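Local atomic coordinates of fructosyl amine:oxygen oxidoreductase (Neosartorya fumigata, PDB entry 4WCT), a protein that probably uses its bound FAD and molecular oxygen to oxidise fructosyl amines (Amadori products). Residues Ala324-Pro329 / Phe354-Trp359. Residues are numbered along the deposited sequence; the frame is centred on the assembly and turned at random.
Sequences AKHQIP and FARICW. With FAD (flavin-adenine dinucleotide), chain C.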
loop_
_atom_site.group_PDB
_atom_site.type_symbol
_atom_site.label_atom_id
_atom_site.label_comp_id
_atom_site.label_asym_id
_atom_site.label_seq_id
_atom_site.Cartn_x
_atom_site.Cartn_y
_atom_site.Cartn_z
ATOM N N ALA A 324 -14.854 -2.054 6.300
ATOM C CA ALA A 324 -14.365 -0.677 6.545
ATOM C C ALA A 324 -14.703 -0.217 7.949
ATOM O O ALA A 324 -15.773 -0.564 8.494
ATOM C CB ALA A 324 -14.996 0.256 5.518
ATOM N N LYS A 325 -13.788 0.535 8.580
ATOM C CA LYS A 325 -14.072 1.140 9.873
ATOM C C LYS A 325 -13.142 2.312 10.136
ATOM O O LYS A 325 -11.909 2.174 9.989
ATOM C CB LYS A 325 -13.928 0.116 11.004
ATOM C CG LYS A 325 -14.586 0.538 12.297
ATOM C CD LYS A 325 -14.894 -0.658 13.178
ATOM C CE LYS A 325 -15.433 -0.230 14.523
ATOM N NZ LYS A 325 -16.894 -0.019 14.527
ATOM N N HIS A 326 -13.749 3.451 10.494
ATOM C CA HIS A 326 -13.040 4.642 10.925
ATOM C C HIS A 326 -12.828 4.692 12.439
ATOM O O HIS A 326 -13.205 5.653 13.109
ATOM C CB HIS A 326 -13.750 5.884 10.438
ATOM C CG HIS A 326 -13.534 6.139 8.984
ATOM N ND1 HIS A 326 -13.819 7.359 8.405
ATOM C CD2 HIS A 326 -12.814 5.449 8.066
ATOM C CE1 HIS A 326 -13.390 7.351 7.151
ATOM N NE2 HIS A 326 -12.849 6.171 6.902
ATOM N N GLN A 327 -12.389 3.560 12.961
ATOM C CA GLN A 327 -11.816 3.451 14.314
ATOM C C GLN A 327 -10.699 2.422 14.221
ATOM O O GLN A 327 -10.578 1.737 13.212
ATOM C CB GLN A 327 -12.872 2.939 15.327
ATOM C CG GLN A 327 -14.152 3.765 15.496
ATOM C CD GLN A 327 -13.967 5.184 15.986
ATOM O OE1 GLN A 327 -12.913 5.577 16.487
ATOM N NE2 GLN A 327 -15.049 5.976 15.870
ATOM N N ILE A 328 -9.917 2.262 15.291
ATOM C CA ILE A 328 -8.941 1.185 15.379
ATOM C C ILE A 328 -9.097 0.466 16.708
ATOM O O ILE A 328 -9.727 1.018 17.641
ATOM C CB ILE A 328 -7.465 1.666 15.222
ATOM C CG1 ILE A 328 -7.076 2.645 16.334
ATOM C CG2 ILE A 328 -7.259 2.224 13.802
ATOM C CD1 ILE A 328 -5.649 3.151 16.227
ATOM N N PRO A 329 -8.612 -0.777 16.778
ATOM C CA PRO A 329 -8.706 -1.410 18.084
ATOM C C PRO A 329 -7.982 -0.612 19.161
ATOM O O PRO A 329 -6.930 -0.016 18.921
ATOM C CB PRO A 329 -8.074 -2.791 17.860
ATOM C CG PRO A 329 -8.307 -3.061 16.406
ATOM C CD PRO A 329 -8.091 -1.715 15.761
ATOM N N PHE A 354 -8.656 11.240 14.544
ATOM C CA PHE A 354 -9.099 10.344 13.452
ATOM C C PHE A 354 -8.385 9.022 13.639
ATOM O O PHE A 354 -7.250 9.001 14.098
ATOM C CB PHE A 354 -8.732 10.910 12.102
ATOM C CG PHE A 354 -9.197 10.068 10.936
ATOM C CD1 PHE A 354 -10.545 9.948 10.643
ATOM C CD2 PHE A 354 -8.280 9.378 10.157
ATOM C CE1 PHE A 354 -10.972 9.154 9.572
ATOM C CE2 PHE A 354 -8.698 8.559 9.130
ATOM C CZ PHE A 354 -10.038 8.446 8.833
ATOM N N ALA A 355 -9.017 7.927 13.216
ATOM C CA ALA A 355 -8.323 6.660 13.132
ATOM C C ALA A 355 -9.073 5.742 12.168
ATOM O O ALA A 355 -10.299 5.871 12.004
ATOM C CB ALA A 355 -8.215 6.006 14.509
ATOM N N ARG A 356 -8.350 4.847 11.501
ATOM C CA ARG A 356 -9.005 3.858 10.671
ATOM C C ARG A 356 -8.172 2.599 10.518
ATOM O O ARG A 356 -6.912 2.623 10.587
ATOM C CB ARG A 356 -9.405 4.420 9.293
ATOM C CG ARG A 356 -8.335 4.486 8.224
ATOM C CD ARG A 356 -8.925 5.059 6.957
ATOM N NE ARG A 356 -8.010 5.080 5.805
ATOM C CZ ARG A 356 -7.961 4.151 4.844
ATOM N NH1 ARG A 356 -8.606 2.999 4.932
ATOM N NH2 ARG A 356 -7.265 4.400 3.762
ATOM N N ILE A 357 -8.861 1.537 10.118
ATOM C CA ILE A 357 -8.200 0.386 9.561
ATOM C C ILE A 357 -8.044 0.556 8.043
ATOM O O ILE A 357 -8.828 1.248 7.406
ATOM C CB ILE A 357 -8.883 -0.927 9.933
ATOM C CG1 ILE A 357 -10.281 -1.056 9.327
ATOM C CG2 ILE A 357 -8.900 -1.056 11.465
ATOM C CD1 ILE A 357 -10.973 -2.362 9.657
ATOM N N CYS A 358 -7.015 -0.081 7.499
ATOM C CA CYS A 358 -6.614 0.122 6.108
ATOM C C CYS A 358 -6.205 -1.256 5.583
ATOM O O CYS A 358 -5.361 -1.924 6.200
ATOM C CB CYS A 358 -5.440 1.112 6.117
ATOM S SG CYS A 358 -4.498 1.322 4.603
ATOM N N TRP A 359 -6.728 -1.659 4.427
ATOM C CA TRP A 359 -6.542 -3.003 3.932
ATOM C C TRP A 359 -5.624 -3.045 2.726
ATOM O O TRP A 359 -5.808 -2.278 1.766
ATOM C CB TRP A 359 -7.892 -3.603 3.523
ATOM C CG TRP A 359 -8.755 -3.885 4.729
ATOM C CD1 TRP A 359 -9.646 -3.043 5.331
ATOM C CD2 TRP A 359 -8.807 -5.118 5.463
ATOM N NE1 TRP A 359 -10.250 -3.671 6.378
ATOM C CE2 TRP A 359 -9.789 -4.957 6.475
ATOM C CE3 TRP A 359 -8.208 -6.353 5.302
ATOM C CZ2 TRP A 359 -10.112 -5.976 7.382
ATOM C CZ3 TRP A 359 -8.519 -7.366 6.211
ATOM C CH2 TRP A 359 -9.442 -7.166 7.243
HETATM P PA FAD C . -6.262 0.374 -3.162
HETATM O O1A FAD C . -5.465 1.646 -3.192
HETATM O O2A FAD C . -6.843 -0.133 -1.879
HETATM O O5B FAD C . -7.410 0.555 -4.219
HETATM C C5B FAD C . -8.361 -0.500 -4.427
HETATM C C4B FAD C . -9.609 0.116 -5.051
HETATM O O4B FAD C . -10.507 -0.958 -5.482
HETATM C C3B FAD C . -10.405 1.012 -4.107
HETATM O O3B FAD C . -10.608 2.327 -4.649
HETATM C C2B FAD C . -11.733 0.270 -3.936
HETATM O O2B FAD C . -12.866 1.093 -3.665
HETATM C C1B FAD C . -11.823 -0.523 -5.241
HETATM N N9A FAD C . -12.706 -1.703 -5.110
HETATM C C8A FAD C . -12.855 -2.510 -4.044
HETATM N N7A FAD C . -13.804 -3.443 -4.283
HETATM C C5A FAD C . -14.192 -3.259 -5.572
HETATM C C6A FAD C . -15.204 -3.857 -6.434
HETATM N N6A FAD C . -15.947 -4.892 -6.004
HETATM N N1A FAD C . -15.371 -3.307 -7.655
HETATM C C2A FAD C . -14.635 -2.290 -8.122
HETATM N N3A FAD C . -13.716 -1.670 -7.363
HETATM C C4A FAD C . -13.481 -2.118 -6.106
HETATM N N1 FAD C . 2.691 1.305 0.755
HETATM C C2 FAD C . 3.840 2.039 0.543
HETATM O O2 FAD C . 4.340 1.995 -0.579
HETATM N N3 FAD C . 4.329 2.858 1.477
HETATM C C4 FAD C . 3.816 2.905 2.725
HETATM O O4 FAD C . 4.255 3.652 3.643
HETATM C C4X FAD C . 2.621 2.137 3.028
HETATM N N5 FAD C . 2.060 2.175 4.266
HETATM C C5X FAD C . 0.812 1.639 4.430
HETATM C C6 FAD C . 0.091 1.849 5.601
HETATM C C7 FAD C . -1.122 1.215 5.792
HETATM C C7M FAD C . -1.903 1.513 7.020
HETATM C C8 FAD C . -1.671 0.374 4.721
HETATM C C8M FAD C . -2.989 -0.298 4.843
HETATM C C9 FAD C . -1.019 0.243 3.520
HETATM C C9A FAD C . 0.231 0.800 3.351
HETATM N N10 FAD C . 0.942 0.591 2.166
HETATM C C10 FAD C . 2.102 1.337 1.950
HETATM C "C1'" FAD C . 0.507 -0.267 1.073
HETATM C "C2'" FAD C . -0.230 0.489 -0.020
HETATM O "O2'" FAD C . -1.195 1.312 0.622
HETATM C "C3'" FAD C . -0.907 -0.530 -0.946
HETATM O "O3'" FAD C . 0.027 -1.557 -1.311
HETATM C "C4'" FAD C . -1.479 0.136 -2.201
HETATM O "O4'" FAD C . -2.161 1.334 -1.837
HETATM C "C5'" FAD C . -2.469 -0.834 -2.834
HETATM O "O5'" FAD C . -2.976 -0.248 -4.032
HETATM P P FAD C . -4.212 -0.943 -4.788
HETATM O O1P FAD C . -4.556 -0.082 -5.982
HETATM O O2P FAD C . -3.856 -2.400 -4.960
HETATM O O3P FAD C . -5.398 -0.844 -3.712
HETATM O O HOH W 1 -11.582 1.234 6.835
HETATM O O HOH W 2 -11.971 8.290 13.330
#
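Lys-325 O takes a direct hydrogen bond of 3.1 Å from Ile-357 N, 160° at the hydrogen, with a C-H of Arg-356 CA beside it at 3.4 Å and a weak bond from Gln-327 N arriving from another side. The Ile-357 amide lies nearly on the extension of the C=O bond. Water extends this single direct link at both ends. One molecule accepts from Lys-325 N and donates to Ile-357 O at 2.8 Å; that carbonyl also takes a weak bond from Arg-356 NH1. A second donates to His-326 O and accepts from Ala-355 N at 3.0 Å. The loop 324-329, which leads into helix 330-343, is thus moored along one edge of strand 352-362, whose other edge pairs antiparallel with strand 253-263 in the large mixed sheet. The same strand reaches the flavin: Cys-358 belongs to the FAD pocket, its SG modelled 2.2 Å from FAD C8M, too near for an ordinary non-bonded contact.

Phe-354 turns its edge to one face of the exposed His-326 ring in a T-shaped stack, planes 80° apart, with CE1 3.6 Å from His-326 ND1. The imidazole runs alongside Arg-356, CD2 against that residue's CB, while Arg-356 NH2 hydrogen-bonds Ala-65 O and Asn-68 O. Deeper in, chi1 of 62° sets Ile-328 CG1 between backbone N and carbonyl carbon and CG2 anti to the latter, and both branches meet Ala-355 CB at 4.0 Å. CG2 comes closest to Arg-356 O, at 3.3 Å, and also meets Ile-357 CG2. Pro-329 CD reaches that same Ile-357 methyl.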